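Local coordinates for protein diphthine synthase (Aeropyrum pernix, PDB 1WDE) that probably trimethylates, using S-adenosyl-L-methionine, the modified target histidine of translation elongation factor 2, forming diphthine on the way to diphthamide, at residues R73-A81 with L103-V112. Residues are numbered along the deposited sequence; the frame is centred on the assembly and turned at random.
Sequences RSREIVSRA and LAAEALEAGV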
loop_
_atom_site.group_PDB
_atom_site.type_symbol
_atom_site.label_atom_id
_atom_site.label_comp_id
_atom_site.label_asym_id
_atom_site.label_seq_id
_atom_site.Cartn_x
_atom_site.Cartn_y
_atom_site.Cartn_z
ATOM N N ARG A 73 -1.181 -23.411 0.613
ATOM C CA ARG A 73 -0.554 -24.404 -0.250
ATOM C C ARG A 73 0.696 -23.875 -0.962
ATOM O O ARG A 73 0.980 -24.247 -2.101
ATOM C CB ARG A 73 -1.580 -24.897 -1.280
ATOM C CG ARG A 73 -2.797 -25.600 -0.659
ATOM C CD ARG A 73 -3.907 -25.875 -1.682
ATOM N NE ARG A 73 -4.755 -24.705 -1.932
ATOM C CZ ARG A 73 -5.678 -24.250 -1.085
ATOM N NH1 ARG A 73 -5.881 -24.863 0.073
ATOM N NH2 ARG A 73 -6.393 -23.177 -1.392
ATOM N N SER A 74 1.438 -23.039 -0.259
ATOM C CA SER A 74 2.636 -22.442 -0.854
ATOM C C SER A 74 3.698 -23.508 -1.101
ATOM O O SER A 74 4.666 -23.290 -1.848
ATOM C CB SER A 74 3.226 -21.384 0.086
ATOM O OG SER A 74 3.518 -21.966 1.351
ATOM N N ARG A 75 3.512 -24.669 -0.470
ATOM C CA ARG A 75 4.490 -25.758 -0.624
ATOM C C ARG A 75 4.457 -26.361 -2.032
ATOM O O ARG A 75 5.416 -27.007 -2.465
ATOM C CB ARG A 75 4.298 -26.953 0.345
ATOM C CG ARG A 75 3.137 -26.880 1.312
ATOM C CD ARG A 75 2.507 -28.254 1.514
ATOM N NE ARG A 75 1.333 -28.336 0.710
ATOM C CZ ARG A 75 1.088 -29.191 -0.268
ATOM N NH1 ARG A 75 1.947 -30.177 -0.616
ATOM N NH2 ARG A 75 -0.009 -29.109 -0.993
ATOM N N GLU A 76 3.359 -26.148 -2.739
ATOM C CA GLU A 76 3.210 -26.690 -4.106
ATOM C C GLU A 76 3.903 -25.777 -5.135
ATOM O O GLU A 76 4.659 -26.242 -6.000
ATOM C CB GLU A 76 1.734 -26.824 -4.483
ATOM C CG GLU A 76 1.239 -28.279 -4.438
ATOM C CD GLU A 76 1.793 -29.146 -5.577
ATOM O OE1 GLU A 76 1.385 -30.362 -5.721
ATOM O OE2 GLU A 76 2.666 -28.661 -6.392
ATOM N N ILE A 77 3.641 -24.480 -5.035
ATOM C CA ILE A 77 4.237 -23.502 -5.967
ATOM C C ILE A 77 5.762 -23.634 -5.947
ATOM O O ILE A 77 6.439 -23.421 -6.960
ATOM C CB ILE A 77 3.850 -22.077 -5.597
ATOM C CG1 ILE A 77 2.419 -21.732 -6.016
ATOM C CG2 ILE A 77 4.748 -21.028 -6.261
ATOM C CD1 ILE A 77 1.382 -22.706 -5.451
ATOM N N VAL A 78 6.285 -23.984 -4.782
ATOM C CA VAL A 78 7.733 -24.195 -4.622
ATOM C C VAL A 78 8.089 -25.512 -5.313
ATOM O O VAL A 78 9.073 -26.169 -4.963
ATOM C CB VAL A 78 8.115 -24.278 -3.145
ATOM C CG1 VAL A 78 9.630 -24.342 -2.933
ATOM C CG2 VAL A 78 7.629 -23.083 -2.323
ATOM N N SER A 79 7.240 -25.815 -6.266
ATOM C CA SER A 79 7.287 -27.026 -7.108
ATOM C C SER A 79 8.726 -27.627 -7.258
ATOM O O SER A 79 9.426 -27.344 -8.245
ATOM C CB SER A 79 6.764 -26.672 -8.508
ATOM O OG SER A 79 6.773 -27.817 -9.342
ATOM N N ARG A 80 9.095 -28.453 -6.243
ATOM C CA ARG A 80 10.410 -29.196 -6.168
ATOM C C ARG A 80 10.129 -30.679 -6.499
ATOM O O ARG A 80 10.519 -31.613 -5.755
ATOM C CB ARG A 80 11.016 -29.087 -4.754
ATOM C CG ARG A 80 12.359 -28.339 -4.713
ATOM C CD ARG A 80 13.298 -28.712 -5.864
ATOM N NE ARG A 80 14.710 -28.423 -5.571
ATOM C CZ ARG A 80 15.474 -29.172 -4.765
ATOM N NH1 ARG A 80 14.979 -30.261 -4.163
ATOM N NH2 ARG A 80 16.761 -28.910 -4.497
ATOM N N ALA A 81 9.449 -30.815 -7.609
ATOM C CA ALA A 81 9.020 -32.095 -8.144
ATOM C C ALA A 81 9.556 -32.230 -9.521
ATOM O O ALA A 81 10.231 -33.165 -9.935
ATOM C CB ALA A 81 7.511 -32.149 -8.148
ATOM N N LEU A 103 7.125 -16.745 0.463
ATOM C CA LEU A 103 7.199 -17.739 -0.597
ATOM C C LEU A 103 8.660 -17.843 -1.055
ATOM O O LEU A 103 9.196 -18.935 -1.205
ATOM C CB LEU A 103 6.318 -17.335 -1.785
ATOM C CG LEU A 103 5.658 -18.447 -2.609
ATOM C CD1 LEU A 103 5.018 -17.830 -3.836
ATOM C CD2 LEU A 103 6.681 -19.498 -3.030
ATOM N N ALA A 104 9.293 -16.699 -1.286
ATOM C CA ALA A 104 10.681 -16.671 -1.732
ATOM C C ALA A 104 11.617 -17.316 -0.718
ATOM O O ALA A 104 12.586 -17.972 -1.099
ATOM C CB ALA A 104 11.128 -15.216 -2.009
ATOM N N ALA A 105 11.330 -17.130 0.571
ATOM C CA ALA A 105 12.172 -17.692 1.627
ATOM C C ALA A 105 12.097 -19.206 1.696
ATOM O O ALA A 105 13.125 -19.875 1.807
ATOM C CB ALA A 105 11.798 -17.097 2.991
ATOM N N GLU A 106 10.889 -19.753 1.664
ATOM C CA GLU A 106 10.759 -21.201 1.710
ATOM C C GLU A 106 11.366 -21.822 0.447
ATOM O O GLU A 106 11.980 -22.897 0.490
ATOM C CB GLU A 106 9.291 -21.604 1.892
ATOM C CG GLU A 106 8.291 -20.875 1.021
ATOM C CD GLU A 106 6.865 -21.069 1.518
ATOM O OE1 GLU A 106 6.404 -22.232 1.566
ATOM O OE2 GLU A 106 6.208 -20.059 1.867
ATOM N N ALA A 107 11.211 -21.131 -0.676
ATOM C CA ALA A 107 11.775 -21.603 -1.930
ATOM C C ALA A 107 13.293 -21.663 -1.766
ATOM O O ALA A 107 13.912 -22.702 -2.001
ATOM C CB ALA A 107 11.402 -20.658 -3.057
ATOM N N LEU A 108 13.887 -20.549 -1.352
ATOM C CA LEU A 108 15.325 -20.490 -1.144
ATOM C C LEU A 108 15.796 -21.608 -0.218
ATOM O O LEU A 108 16.779 -22.283 -0.509
ATOM C CB LEU A 108 15.729 -19.131 -0.562
ATOM C CG LEU A 108 15.753 -17.943 -1.534
ATOM C CD1 LEU A 108 15.757 -16.602 -0.775
ATOM C CD2 LEU A 108 16.978 -18.069 -2.422
ATOM N N GLU A 109 15.086 -21.810 0.889
ATOM C CA GLU A 109 15.458 -22.845 1.847
ATOM C C GLU A 109 15.247 -24.243 1.282
ATOM O O GLU A 109 15.921 -25.191 1.688
ATOM C CB GLU A 109 14.659 -22.696 3.149
ATOM C CG GLU A 109 14.939 -21.423 3.927
ATOM C CD GLU A 109 14.537 -21.543 5.383
ATOM O OE1 GLU A 109 13.417 -22.030 5.657
ATOM O OE2 GLU A 109 15.343 -21.144 6.254
ATOM N N ALA A 110 14.303 -24.362 0.355
ATOM C CA ALA A 110 13.994 -25.642 -0.277
ATOM C C ALA A 110 14.878 -25.901 -1.495
ATOM O O ALA A 110 14.569 -26.759 -2.318
ATOM C CB ALA A 110 12.532 -25.684 -0.684
ATOM N N GLY A 111 15.968 -25.143 -1.610
ATOM C CA GLY A 111 16.890 -25.322 -2.719
ATOM C C GLY A 111 16.640 -24.552 -4.006
ATOM O O GLY A 111 17.570 -24.377 -4.799
ATOM N N VAL A 112 15.406 -24.093 -4.218
ATOM C CA VAL A 112 15.037 -23.347 -5.430
ATOM C C VAL A 112 15.707 -21.976 -5.580
ATOM O O VAL A 112 15.829 -21.221 -4.614
ATOM C CB VAL A 112 13.505 -23.131 -5.499
ATOM C CG1 VAL A 112 13.133 -22.418 -6.792
ATOM C CG2 VAL A 112 12.784 -24.466 -5.399
#
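Val78 makes most of the apolar contacts, meeting Leu103, Ala107, Ala110 and Val112, with its two methyls spread along helix 100-109 and the turn that follows it. Val78 CG1 lies anti to the backbone N (chi1 -174°) and reaches the helix backbone, 3.6 Å from Ala107 CA. Val78 CG1 also meets Ala110 CB at 3.9 Å and touches Val112 CG2. The other methyl, Val78 CG2, packs 3.8 Å from Leu103 CD2, the two side chains running past each other in opposite directions. It also brushes the aliphatic CG of Glu106. Ile77 CG2 lies 4.0 Å from Leu103 CD1, and the two side chains cross at about a right angle.

One hydrogen bond joins the segments. Ser74 OG donates to Glu106 OE1 at 2.9 Å, on the syn side of the carboxylate and 25° out of its plane. Glu106 CG lies between the backbone N and the carbonyl carbon, and the chain, extended beyond it, brings the carboxylate to Ser74.

Arg80 closes the far end. Its chain bends at chi2 (-42°). Ala110 O lies over one face of the guanidinium, 3.6 Å from Arg80 CZ. The oxygen sits over the centre of that face, a polar contact and not an in-plane hydrogen bond. The Arg80 and Val112 side chains run past each other in opposite directions, with Arg80 CG 4.0 Å from Val112 CG2.

The contact joins the short helix 74-77 and its trailing loop to helix 100-109, beside the parallel sheet of the tetrapyrrole methylase-type domain. Leu103, Ala107 and Val112 also rest on Leu10 of strand 9-14. The contact lies away from the probable S-adenosyl-L-methionine site. The chemistry implies mainly van der Waals packing centred on one valine, with a directional serine-carboxylate bond at one end and a polar arginine-carbonyl contact at the other.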